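Local coordinates for protein sulfide-quinone reductase (Aquifex aeolicus, PDB 3HYW) that oxidises hydrogen sulfide with the help of FAD and passes the electrons to a membrane quinone, building up polysulfur as the product, at residues 3-8 against 96-102; 351-357 against 373-379. All blocks are in the same frame, centred on the assembly; numbering follows the deposited sequence.

Contact 1 (3-8 against 96-102)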
ATOM      1  N   LYS A   3      40.129 -18.439  37.233  1.00 37.68           N
ATOM      2  CA  LYS A   3      38.720 -18.815  37.338  1.00 37.26           C
ATOM      3  C   LYS A   3      38.332 -19.758  36.197  1.00 37.04           C
ATOM      4  O   LYS A   3      39.076 -19.905  35.219  1.00 37.02           O
ATOM      5  CB  LYS A   3      37.813 -17.575  37.328  1.00 37.34           C
ATOM      6  CG  LYS A   3      37.937 -16.659  38.545  1.00 38.02           C
ATOM      7  CD  LYS A   3      37.551 -17.359  39.846  1.00 38.62           C
ATOM      8  CE  LYS A   3      37.825 -16.476  41.048  1.00 39.36           C
ATOM      9  NZ  LYS A   3      39.285 -16.313  41.300  1.00 41.09           N
ATOM     10  N   HIS A   4      37.165 -20.389  36.326  1.00 36.24           N
ATOM     11  CA  HIS A   4      36.690 -21.349  35.336  1.00 35.66           C
ATOM     12  C   HIS A   4      35.289 -21.004  34.848  1.00 35.09           C
ATOM     13  O   HIS A   4      34.344 -20.945  35.631  1.00 35.05           O
ATOM     14  CB  HIS A   4      36.732 -22.774  35.907  1.00 35.65           C
ATOM     15  CG  HIS A   4      36.415 -23.843  34.906  1.00 35.73           C
ATOM     16  ND1 HIS A   4      35.877 -25.061  35.264  1.00 35.32           N
ATOM     17  CD2 HIS A   4      36.555 -23.876  33.558  1.00 35.46           C
ATOM     18  CE1 HIS A   4      35.703 -25.799  34.182  1.00 35.57           C
ATOM     19  NE2 HIS A   4      36.109 -25.104  33.134  1.00 36.12           N
ATOM     20  N   VAL A   5      35.169 -20.761  33.551  1.00 34.65           N
ATOM     21  CA  VAL A   5      33.862 -20.543  32.932  1.00 34.20           C
ATOM     22  C   VAL A   5      33.461 -21.773  32.119  1.00 34.08           C
ATOM     23  O   VAL A   5      34.243 -22.265  31.300  1.00 34.53           O
ATOM     24  CB  VAL A   5      33.843 -19.290  32.017  1.00 33.93           C
ATOM     25  CG1 VAL A   5      32.474 -19.126  31.359  1.00 34.30           C
ATOM     26  CG2 VAL A   5      34.193 -18.044  32.808  1.00 33.85           C
ATOM     27  N   VAL A   6      32.255 -22.273  32.362  1.00 33.34           N
ATOM     28  CA  VAL A   6      31.669 -23.301  31.509  1.00 33.34           C
ATOM     29  C   VAL A   6      30.662 -22.653  30.564  1.00 33.07           C
ATOM     30  O   VAL A   6      29.796 -21.884  30.994  1.00 32.90           O
ATOM     31  CB  VAL A   6      30.985 -24.429  32.327  1.00 33.35           C
ATOM     32  CG1 VAL A   6      30.185 -25.371  31.414  1.00 33.35           C
ATOM     33  CG2 VAL A   6      32.019 -25.210  33.132  1.00 33.51           C
ATOM     34  N   VAL A   7      30.798 -22.965  29.279  1.00 33.13           N
ATOM     35  CA  VAL A   7      29.864 -22.514  28.259  1.00 33.05           C
ATOM     36  C   VAL A   7      29.136 -23.735  27.706  1.00 33.21           C
ATOM     37  O   VAL A   7      29.768 -24.679  27.218  1.00 32.92           O
ATOM     38  CB  VAL A   7      30.584 -21.766  27.109  1.00 33.34           C
ATOM     39  CG1 VAL A   7      29.585 -21.311  26.053  1.00 33.01           C
ATOM     40  CG2 VAL A   7      31.380 -20.576  27.646  1.00 33.79           C
ATOM     41  N   ILE A   8      27.810 -23.722  27.802  1.00 32.87           N
ATOM     42  CA  ILE A   8      27.014 -24.793  27.226  1.00 32.89           C
ATOM     43  C   ILE A   8      26.487 -24.367  25.863  1.00 33.10           C
ATOM     44  O   ILE A   8      25.632 -23.476  25.767  1.00 32.78           O
ATOM     45  CB  ILE A   8      25.831 -25.227  28.128  1.00 32.58           C
ATOM     46  CG1 ILE A   8      26.308 -25.534  29.563  1.00 32.60           C
ATOM     47  CG2 ILE A   8      25.147 -26.445  27.528  1.00 32.43           C
ATOM     48  CD1 ILE A   8      25.158 -25.878  30.542  1.00 32.52           C
ATOM     49  N   ILE A  96      31.144 -31.289  36.032  1.00 39.02           N
ATOM     50  CA  ILE A  96      32.035 -30.167  35.764  1.00 38.74           C
ATOM     51  C   ILE A  96      31.641 -28.994  36.659  1.00 38.43           C
ATOM     52  O   ILE A  96      30.501 -28.525  36.624  1.00 38.47           O
ATOM     53  CB  ILE A  96      31.990 -29.763  34.265  1.00 38.76           C
ATOM     54  CG1 ILE A  96      32.415 -30.945  33.391  1.00 39.20           C
ATOM     55  CG2 ILE A  96      32.910 -28.583  33.985  1.00 38.96           C
ATOM     56  CD1 ILE A  96      31.495 -31.229  32.253  1.00 40.53           C
ATOM     57  N   GLU A  97      32.587 -28.536  37.470  1.00 38.08           N
ATOM     58  CA  GLU A  97      32.352 -27.417  38.371  1.00 37.85           C
ATOM     59  C   GLU A  97      32.668 -26.113  37.652  1.00 37.15           C
ATOM     60  O   GLU A  97      33.533 -26.075  36.771  1.00 37.68           O
ATOM     61  CB  GLU A  97      33.200 -27.570  39.637  1.00 38.48           C
ATOM     62  CG  GLU A  97      32.611 -26.909  40.871  1.00 40.01           C
ATOM     63  CD  GLU A  97      32.830 -27.737  42.116  1.00 42.58           C
ATOM     64  OE1 GLU A  97      32.040 -28.679  42.347  1.00 44.11           O
ATOM     65  OE2 GLU A  97      33.788 -27.445  42.867  1.00 43.60           O
ATOM     66  N   TYR A  98      31.955 -25.048  38.004  1.00 35.93           N
ATOM     67  CA  TYR A  98      32.189 -23.751  37.374  1.00 34.56           C
ATOM     68  C   TYR A  98      32.201 -22.610  38.381  1.00 34.06           C
ATOM     69  O   TYR A  98      31.585 -22.697  39.444  1.00 33.97           O
ATOM     70  CB  TYR A  98      31.159 -23.481  36.262  1.00 34.26           C
ATOM     71  CG  TYR A  98      29.718 -23.370  36.725  1.00 33.63           C
ATOM     72  CD1 TYR A  98      28.836 -24.442  36.583  1.00 33.78           C
ATOM     73  CD2 TYR A  98      29.232 -22.186  37.291  1.00 32.72           C
ATOM     74  CE1 TYR A  98      27.506 -24.343  36.999  1.00 33.14           C
ATOM     75  CE2 TYR A  98      27.908 -22.077  37.713  1.00 32.94           C
ATOM     76  CZ  TYR A  98      27.052 -23.156  37.564  1.00 32.95           C
ATOM     77  OH  TYR A  98      25.751 -23.054  37.988  1.00 31.95           O
ATOM     78  N   ASP A  99      32.918 -21.546  38.034  1.00 33.55           N
ATOM     79  CA  ASP A  99      32.848 -20.283  38.756  1.00 32.97           C
ATOM     80  C   ASP A  99      31.780 -19.408  38.102  1.00 33.20           C
ATOM     81  O   ASP A  99      31.034 -18.697  38.782  1.00 33.25           O
ATOM     82  CB  ASP A  99      34.214 -19.593  38.740  1.00 32.54           C
ATOM     83  CG  ASP A  99      35.274 -20.390  39.485  1.00 31.91           C
ATOM     84  OD1 ASP A  99      34.981 -20.841  40.607  1.00 30.91           O
ATOM     85  OD2 ASP A  99      36.386 -20.572  38.952  1.00 30.15           O
ATOM     86  N   TYR A 100      31.720 -19.471  36.775  1.00 33.10           N
ATOM     87  CA  TYR A 100      30.671 -18.803  35.999  1.00 33.14           C
ATOM     88  C   TYR A 100      30.143 -19.762  34.946  1.00 32.91           C
ATOM     89  O   TYR A 100      30.894 -20.585  34.427  1.00 33.30           O
ATOM     90  CB  TYR A 100      31.206 -17.534  35.328  1.00 33.27           C
ATOM     91  CG  TYR A 100      31.827 -16.547  36.285  1.00 34.03           C
ATOM     92  CD1 TYR A 100      31.093 -15.476  36.794  1.00 34.72           C
ATOM     93  CD2 TYR A 100      33.157 -16.683  36.685  1.00 34.73           C
ATOM     94  CE1 TYR A 100      31.669 -14.578  37.689  1.00 34.46           C
ATOM     95  CE2 TYR A 100      33.736 -15.801  37.578  1.00 34.48           C
ATOM     96  CZ  TYR A 100      32.995 -14.750  38.073  1.00 34.62           C
ATOM     97  OH  TYR A 100      33.587 -13.873  38.951  1.00 34.13           O
ATOM     98  N   LEU A 101      28.852 -19.650  34.636  1.00 32.54           N
ATOM     99  CA  LEU A 101      28.210 -20.501  33.639  1.00 32.03           C
ATOM    100  C   LEU A 101      27.515 -19.665  32.569  1.00 31.83           C
ATOM    101  O   LEU A 101      26.761 -18.748  32.887  1.00 31.48           O
ATOM    102  CB  LEU A 101      27.181 -21.431  34.302  1.00 32.03           C
ATOM    103  CG  LEU A 101      26.326 -22.301  33.372  1.00 31.85           C
ATOM    104  CD1 LEU A 101      27.153 -23.446  32.811  1.00 31.81           C
ATOM    105  CD2 LEU A 101      25.088 -22.832  34.063  1.00 31.80           C
ATOM    106  N   VAL A 102      27.775 -19.999  31.308  1.00 31.67           N
ATOM    107  CA  VAL A 102      27.072 -19.381  30.178  1.00 31.66           C
ATOM    108  C   VAL A 102      26.201 -20.429  29.480  1.00 31.51           C
ATOM    109  O   VAL A 102      26.706 -21.422  28.947  1.00 31.53           O
ATOM    110  CB  VAL A 102      28.050 -18.758  29.147  1.00 31.54           C
ATOM    111  CG1 VAL A 102      27.285 -18.119  27.997  1.00 31.41           C
ATOM    112  CG2 VAL A 102      28.959 -17.743  29.809  1.00 31.07           C
TER

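Contact 2 (351-357 against 373-379). With LMT (dodecyl-beta-D-maltoside), chain I; SO4 (sulfate ion), chain O.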
ATOM      1  N   PHE A 351      17.005 -13.968  -1.222  1.00 39.68           N
ATOM      2  CA  PHE A 351      15.867 -14.403  -2.041  1.00 39.72           C
ATOM      3  C   PHE A 351      16.310 -15.240  -3.236  1.00 39.60           C
ATOM      4  O   PHE A 351      15.484 -15.659  -4.046  1.00 39.60           O
ATOM      5  CB  PHE A 351      15.040 -13.205  -2.532  1.00 39.90           C
ATOM      6  CG  PHE A 351      14.533 -12.305  -1.435  1.00 40.53           C
ATOM      7  CD1 PHE A 351      14.170 -12.816  -0.189  1.00 41.86           C
ATOM      8  CD2 PHE A 351      14.389 -10.940  -1.664  1.00 40.65           C
ATOM      9  CE1 PHE A 351      13.689 -11.977   0.817  1.00 42.07           C
ATOM     10  CE2 PHE A 351      13.911 -10.095  -0.668  1.00 41.15           C
ATOM     11  CZ  PHE A 351      13.560 -10.612   0.575  1.00 41.02           C
ATOM     12  N   GLY A 352      17.616 -15.479  -3.337  1.00 39.49           N
ATOM     13  CA  GLY A 352      18.196 -16.232  -4.441  1.00 39.41           C
ATOM     14  C   GLY A 352      19.313 -15.457  -5.118  1.00 39.36           C
ATOM     15  O   GLY A 352      20.489 -15.724  -4.890  1.00 39.01           O
ATOM     16  N   GLU A 353      18.923 -14.492  -5.947  1.00 39.14           N
ATOM     17  CA  GLU A 353      19.851 -13.648  -6.693  1.00 39.34           C
ATOM     18  C   GLU A 353      19.811 -12.208  -6.169  1.00 38.73           C
ATOM     19  O   GLU A 353      20.678 -11.391  -6.484  1.00 38.87           O
ATOM     20  CB  GLU A 353      19.478 -13.665  -8.173  1.00 39.60           C
ATOM     21  CG  GLU A 353      20.642 -13.409  -9.118  1.00 41.74           C
ATOM     22  CD  GLU A 353      20.186 -12.931 -10.486  1.00 43.72           C
ATOM     23  OE1 GLU A 353      18.997 -13.146 -10.834  1.00 44.04           O
ATOM     24  OE2 GLU A 353      21.021 -12.334 -11.206  1.00 44.84           O
ATOM     25  N   ASP A 354      18.771 -11.899  -5.403  1.00 38.04           N
ATOM     26  CA  ASP A 354      18.692 -10.631  -4.691  1.00 37.33           C
ATOM     27  C   ASP A 354      18.269 -10.903  -3.262  1.00 36.65           C
ATOM     28  O   ASP A 354      18.065 -12.056  -2.887  1.00 36.69           O
ATOM     29  CB  ASP A 354      17.778  -9.610  -5.399  1.00 37.04           C
ATOM     30  CG  ASP A 354      16.372 -10.149  -5.705  1.00 37.36           C
ATOM     31  OD1 ASP A 354      15.950 -11.202  -5.174  1.00 36.90           O
ATOM     32  OD2 ASP A 354      15.676  -9.489  -6.499  1.00 37.09           O
ATOM     33  N   ALA A 355      18.156  -9.851  -2.460  1.00 36.23           N
ATOM     34  CA  ALA A 355      17.924 -10.022  -1.035  1.00 36.46           C
ATOM     35  C   ALA A 355      17.328  -8.784  -0.401  1.00 36.36           C
ATOM     36  O   ALA A 355      17.485  -7.678  -0.916  1.00 36.05           O
ATOM     37  CB  ALA A 355      19.229 -10.409  -0.325  1.00 36.28           C
ATOM     38  N   GLY A 356      16.637  -8.988   0.717  1.00 36.20           N
ATOM     39  CA  GLY A 356      16.092  -7.892   1.500  1.00 36.50           C
ATOM     40  C   GLY A 356      17.058  -7.540   2.606  1.00 36.65           C
ATOM     41  O   GLY A 356      17.532  -8.419   3.314  1.00 37.08           O
ATOM     42  N   PHE A 357      17.366  -6.257   2.732  1.00 36.65           N
ATOM     43  CA  PHE A 357      18.216  -5.766   3.802  1.00 36.78           C
ATOM     44  C   PHE A 357      17.342  -5.054   4.816  1.00 36.79           C
ATOM     45  O   PHE A 357      16.639  -4.104   4.477  1.00 36.13           O
ATOM     46  CB  PHE A 357      19.293  -4.822   3.265  1.00 37.10           C
ATOM     47  CG  PHE A 357      20.206  -4.268   4.331  1.00 37.43           C
ATOM     48  CD1 PHE A 357      21.364  -4.950   4.696  1.00 38.24           C
ATOM     49  CD2 PHE A 357      19.911  -3.061   4.963  1.00 37.53           C
ATOM     50  CE1 PHE A 357      22.210  -4.436   5.676  1.00 38.53           C
ATOM     51  CE2 PHE A 357      20.744  -2.546   5.948  1.00 38.02           C
ATOM     52  CZ  PHE A 357      21.895  -3.237   6.310  1.00 38.00           C
ATOM     53  N   LYS A 373      15.829  -2.087   2.658  1.00 40.85           N
ATOM     54  CA  LYS A 373      16.312  -1.991   1.290  1.00 41.98           C
ATOM     55  C   LYS A 373      16.289  -3.361   0.647  1.00 42.17           C
ATOM     56  O   LYS A 373      16.212  -4.383   1.331  1.00 41.82           O
ATOM     57  CB  LYS A 373      17.727  -1.403   1.252  1.00 41.61           C
ATOM     58  CG  LYS A 373      17.758   0.098   1.491  1.00 42.88           C
ATOM     59  CD  LYS A 373      19.159   0.676   1.415  1.00 42.97           C
ATOM     60  CE  LYS A 373      19.111   2.200   1.510  1.00 45.37           C
ATOM     61  NZ  LYS A 373      20.471   2.812   1.508  1.00 46.40           N
ATOM     62  N   MET A 374      16.348  -3.372  -0.674  1.00 42.53           N
ATOM     63  CA  MET A 374      16.327  -4.608  -1.429  1.00 43.33           C
ATOM     64  C   MET A 374      17.125  -4.412  -2.706  1.00 42.39           C
ATOM     65  O   MET A 374      17.059  -3.352  -3.324  1.00 42.47           O
ATOM     66  CB  MET A 374      14.887  -5.001  -1.745  1.00 43.62           C
ATOM     67  CG  MET A 374      14.750  -6.353  -2.391  1.00 44.42           C
ATOM     68  SD  MET A 374      13.192  -6.469  -3.250  1.00 46.48           S
ATOM     69  CE  MET A 374      13.724  -7.438  -4.665  1.00 45.82           C
ATOM     70  N   GLY A 375      17.889  -5.431  -3.082  1.00 41.69           N
ATOM     71  CA  GLY A 375      18.714  -5.383  -4.283  1.00 40.88           C
ATOM     72  C   GLY A 375      19.610  -6.597  -4.389  1.00 40.31           C
ATOM     73  O   GLY A 375      19.722  -7.384  -3.444  1.00 40.09           O
ATOM     74  N   LYS A 376      20.239  -6.753  -5.550  1.00 39.84           N
ATOM     75  CA  LYS A 376      21.205  -7.823  -5.779  1.00 39.54           C
ATOM     76  C   LYS A 376      22.379  -7.729  -4.810  1.00 38.94           C
ATOM     77  O   LYS A 376      22.857  -8.749  -4.309  1.00 38.56           O
ATOM     78  CB  LYS A 376      21.718  -7.783  -7.221  1.00 39.77           C
ATOM     79  CG  LYS A 376      20.759  -8.361  -8.228  1.00 40.93           C
ATOM     80  CD  LYS A 376      21.306  -8.220  -9.644  1.00 43.63           C
ATOM     81  CE  LYS A 376      20.456  -8.983 -10.642  1.00 44.94           C
ATOM     82  NZ  LYS A 376      19.021  -8.566 -10.588  1.00 47.03           N
ATOM     83  N   TRP A 377      22.819  -6.499  -4.539  1.00 38.41           N
ATOM     84  CA  TRP A 377      23.953  -6.235  -3.654  1.00 37.79           C
ATOM     85  C   TRP A 377      23.835  -6.940  -2.300  1.00 37.34           C
ATOM     86  O   TRP A 377      24.829  -7.433  -1.764  1.00 37.44           O
ATOM     87  CB  TRP A 377      24.146  -4.724  -3.452  1.00 37.84           C
ATOM     88  CG  TRP A 377      23.016  -4.061  -2.705  1.00 37.75           C
ATOM     89  CD1 TRP A 377      21.883  -3.525  -3.249  1.00 38.01           C
ATOM     90  CD2 TRP A 377      22.904  -3.876  -1.283  1.00 37.52           C
ATOM     91  NE1 TRP A 377      21.077  -3.016  -2.258  1.00 37.74           N
ATOM     92  CE2 TRP A 377      21.676  -3.217  -1.044  1.00 37.60           C
ATOM     93  CE3 TRP A 377      23.722  -4.202  -0.189  1.00 38.27           C
ATOM     94  CZ2 TRP A 377      21.244  -2.876   0.242  1.00 37.60           C
ATOM     95  CZ3 TRP A 377      23.288  -3.868   1.093  1.00 38.08           C
ATOM     96  CH2 TRP A 377      22.061  -3.208   1.295  1.00 37.83           C
ATOM     97  N   ALA A 378      22.618  -6.992  -1.759  1.00 36.80           N
ATOM     98  CA  ALA A 378      22.376  -7.576  -0.448  1.00 36.17           C
ATOM     99  C   ALA A 378      22.600  -9.088  -0.438  1.00 35.90           C
ATOM    100  O   ALA A 378      22.985  -9.658   0.589  1.00 35.30           O
ATOM    101  CB  ALA A 378      20.977  -7.222   0.048  1.00 36.27           C
ATOM    102  N   HIS A 379      22.374  -9.727  -1.584  1.00 35.29           N
ATOM    103  CA  HIS A 379      22.643 -11.154  -1.731  1.00 35.45           C
ATOM    104  C   HIS A 379      24.144 -11.433  -1.674  1.00 35.71           C
ATOM    105  O   HIS A 379      24.580 -12.391  -1.041  1.00 35.22           O
ATOM    106  CB  HIS A 379      22.059 -11.694  -3.039  1.00 35.21           C
ATOM    107  CG  HIS A 379      22.662 -12.996  -3.466  1.00 34.94           C
ATOM    108  ND1 HIS A 379      23.586 -13.090  -4.483  1.00 34.87           N
ATOM    109  CD2 HIS A 379      22.501 -14.252  -2.988  1.00 33.93           C
ATOM    110  CE1 HIS A 379      23.953 -14.350  -4.626  1.00 34.94           C
ATOM    111  NE2 HIS A 379      23.310 -15.075  -3.731  1.00 34.55           N
TER
HETATM  112  C1B LMT I 600      22.150  -0.222  -4.586  0.50 57.04           C
HETATM  113  C2B LMT I 600      23.137  -0.645  -5.687  0.50 57.28           C
HETATM  114  C3B LMT I 600      23.239   0.400  -6.797  0.50 57.62           C
HETATM  115  C4B LMT I 600      21.849   0.752  -7.318  0.50 57.66           C
HETATM  116  C5B LMT I 600      20.982   1.242  -6.152  0.50 57.66           C
HETATM  117  C6B LMT I 600      19.575   1.639  -6.594  0.50 57.92           C
HETATM  118  O1B LMT I 600      22.721   0.772  -3.724  0.50 56.41           O
HETATM  119  O2B LMT I 600      24.435  -0.895  -5.135  0.50 57.14           O
HETATM  120  O3B LMT I 600      24.051  -0.098  -7.868  0.50 57.74           O
HETATM  121  O4' LMT I 600      21.957   1.743  -8.348  0.50 57.61           O
HETATM  122  O5B LMT I 600      20.897   0.221  -5.144  0.50 57.35           O
HETATM  123  O6B LMT I 600      18.825   0.478  -6.973  0.50 58.22           O
HETATM  124  C1' LMT I 600      23.397   0.746   0.463  0.50 54.98           C
HETATM  125  C2' LMT I 600      24.157  -0.271  -0.390  0.50 55.05           C
HETATM  126  C3' LMT I 600      24.154   0.123  -1.864  0.50 55.25           C
HETATM  127  C4' LMT I 600      22.725   0.366  -2.352  0.50 55.58           C
HETATM  128  C5' LMT I 600      22.076   1.423  -1.455  0.50 55.46           C
HETATM  129  C6' LMT I 600      20.640   1.722  -1.868  0.50 55.68           C
HETATM  130  O1' LMT I 600      23.264   0.209   1.780  0.50 54.87           O
HETATM  131  O2' LMT I 600      25.506  -0.394   0.071  0.50 55.19           O
HETATM  132  O3' LMT I 600      24.770  -0.916  -2.629  0.50 55.23           O
HETATM  133  O5' LMT I 600      22.094   0.977  -0.092  0.50 55.24           O
HETATM  134  O6' LMT I 600      20.475   3.136  -2.036  0.50 55.81           O
HETATM  135  C1  LMT I 600      23.213   1.199   2.810  0.50 54.27           C
HETATM  136  C2  LMT I 600      24.365   1.012   3.795  0.50 53.75           C
HETATM  137  C3  LMT I 600      24.343  -0.361   4.463  0.50 53.14           C
HETATM  138  C4  LMT I 600      25.409  -0.450   5.551  0.50 52.61           C
HETATM  139  C5  LMT I 600      25.999  -1.853   5.642  0.50 52.13           C
HETATM  140  C6  LMT I 600      26.910  -1.975   6.858  0.50 51.88           C
HETATM  141  C7  LMT I 600      27.801  -3.208   6.765  0.50 51.59           C
HETATM  142  C8  LMT I 600      29.260  -2.829   6.531  0.50 51.28           C
HETATM  143  C9  LMT I 600      29.614  -2.883   5.049  0.50 50.96           C
HETATM  144  C10 LMT I 600      30.978  -2.258   4.784  0.50 50.76           C
HETATM  145  C11 LMT I 600      31.983  -3.308   4.327  0.50 50.58           C
HETATM  146  C12 LMT I 600      32.957  -2.721   3.331  0.50 50.66           C
HETATM  147  S   SO4 O 434      20.767  -3.527  -7.107  0.50 48.22           S
HETATM  148  O1  SO4 O 434      21.986  -4.160  -6.610  0.50 47.14           O
HETATM  149  O2  SO4 O 434      19.799  -4.546  -7.507  0.50 47.73           O
HETATM  150  O3  SO4 O 434      20.183  -2.689  -6.062  0.50 48.23           O
HETATM  151  O4  SO4 O 434      21.097  -2.688  -8.257  0.50 48.20           O

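Contact 1 (3-8 against 96-102)
Strand 4-8 and strand 100-102 run parallel, 4.7 Å apart at an angle of 18°, and lock together through backbone hydrogen bonds: Val-6 N to Tyr-100 O (3.0 Å), Val-102 N to Val-6 O (2.8 Å) and Ile-8 N to Val-102 O (2.8 Å). On the face of Val-5 and Val-7, the t rotamers of Val-5 and Val-102 bring Val-5 CG1 to 4.1 Å from Val-102 CG2. Tyr-100, with chi1 m, sets its ring edge beside Lys-3 CG (4.4 Å from Tyr-100 CE2); helix 314-332 packs here, its Asp-331 hydrogen-bonded to the Tyr-100 hydroxyl. On the other face Val-6 CG2 touches both Ile-96 CG2 (3.6 Å) and Tyr-98 CB (3.7 Å), while Leu-101 CD1, carried by a t,p rotamer, lies 3.9 Å from both Val-6 CG1 and Ile-8 CD1. Just before strand 100-102, Asp-99, with chi1 m, turns its carboxylate back so that OD2 accepts a hydrogen bond from His-4 N (2.7 Å); His-4 O receives both Asp-99 N (2.9 Å) and Tyr-100 N (3.2 Å). The t rotamer of His-4 brings ND1 3.0 Å from Glu-97 O in a weak hydrogen bond, while NE2 hydrogen-bonds Thr-31. Ile-8 touches FAD and leads into the glycine-rich turn: central strand 4-8 and its neighbour 100-103 belong to the five-stranded parallel sheet of a Rossmann-type dinucleotide-binding fold.

Contact 2 (351-357 against 373-379)
Ala-355 CB and Ala-378 CB, 3.7 Å apart, form the apolar centre, where the first turn of helix 376-395 folds back over its own hairpin. Beside them Phe-357 CG meets Trp-377 CH2 at 3.7 Å, the rings inclined at 43°. On the other face of the sheet Met-374 CG lies 4.2 Å from Phe-351 CE2, at the ring edge. The frame is an antiparallel beta hairpin, strands 355-361 and 369-375, running straight into the helix; Phe-357 packs on Ile-346, a quinone-binding residue, so the hairpin borders the quinone site. Hydrogen bonds join Ala-355 N to Gly-375 O and Gly-375 N to Ala-355 O (3.1 Å each), Phe-357 N to Lys-373 O (2.6 Å) and Lys-373 N to Phe-357 O (2.8 Å). Farther out, the His-379 ring lies with one face against Glu-353 CA. At the polar edge, hydrogen bonds run from Lys-376 N to sulfate O2 (3.0 Å), from Trp-377 N to sulfate O1 (3.2 Å) and from Lys-373 NZ to dodecyl maltoside O5' (2.9 Å).

How the contacts relate
The two contacts lie on opposite sides of the chain's centre, 41 Å apart between centres and about 27 Å between nearest atoms, and follow one another in sequence without touching. They are related through the ligands: contact 1 is next to FAD, contact 2 next to the quinone site. Contact 1 belongs to the sheet that binds FAD, with the side chain of Ile-8 about 4 Å from the cofactor. In contact 2 the side chain of Phe-357 is about 5 Å from the bound decylubiquinone and about 3 Å from that of Ile-346, a quinone-binding residue, while that of Phe-351 is about 7 Å from the octathiocane.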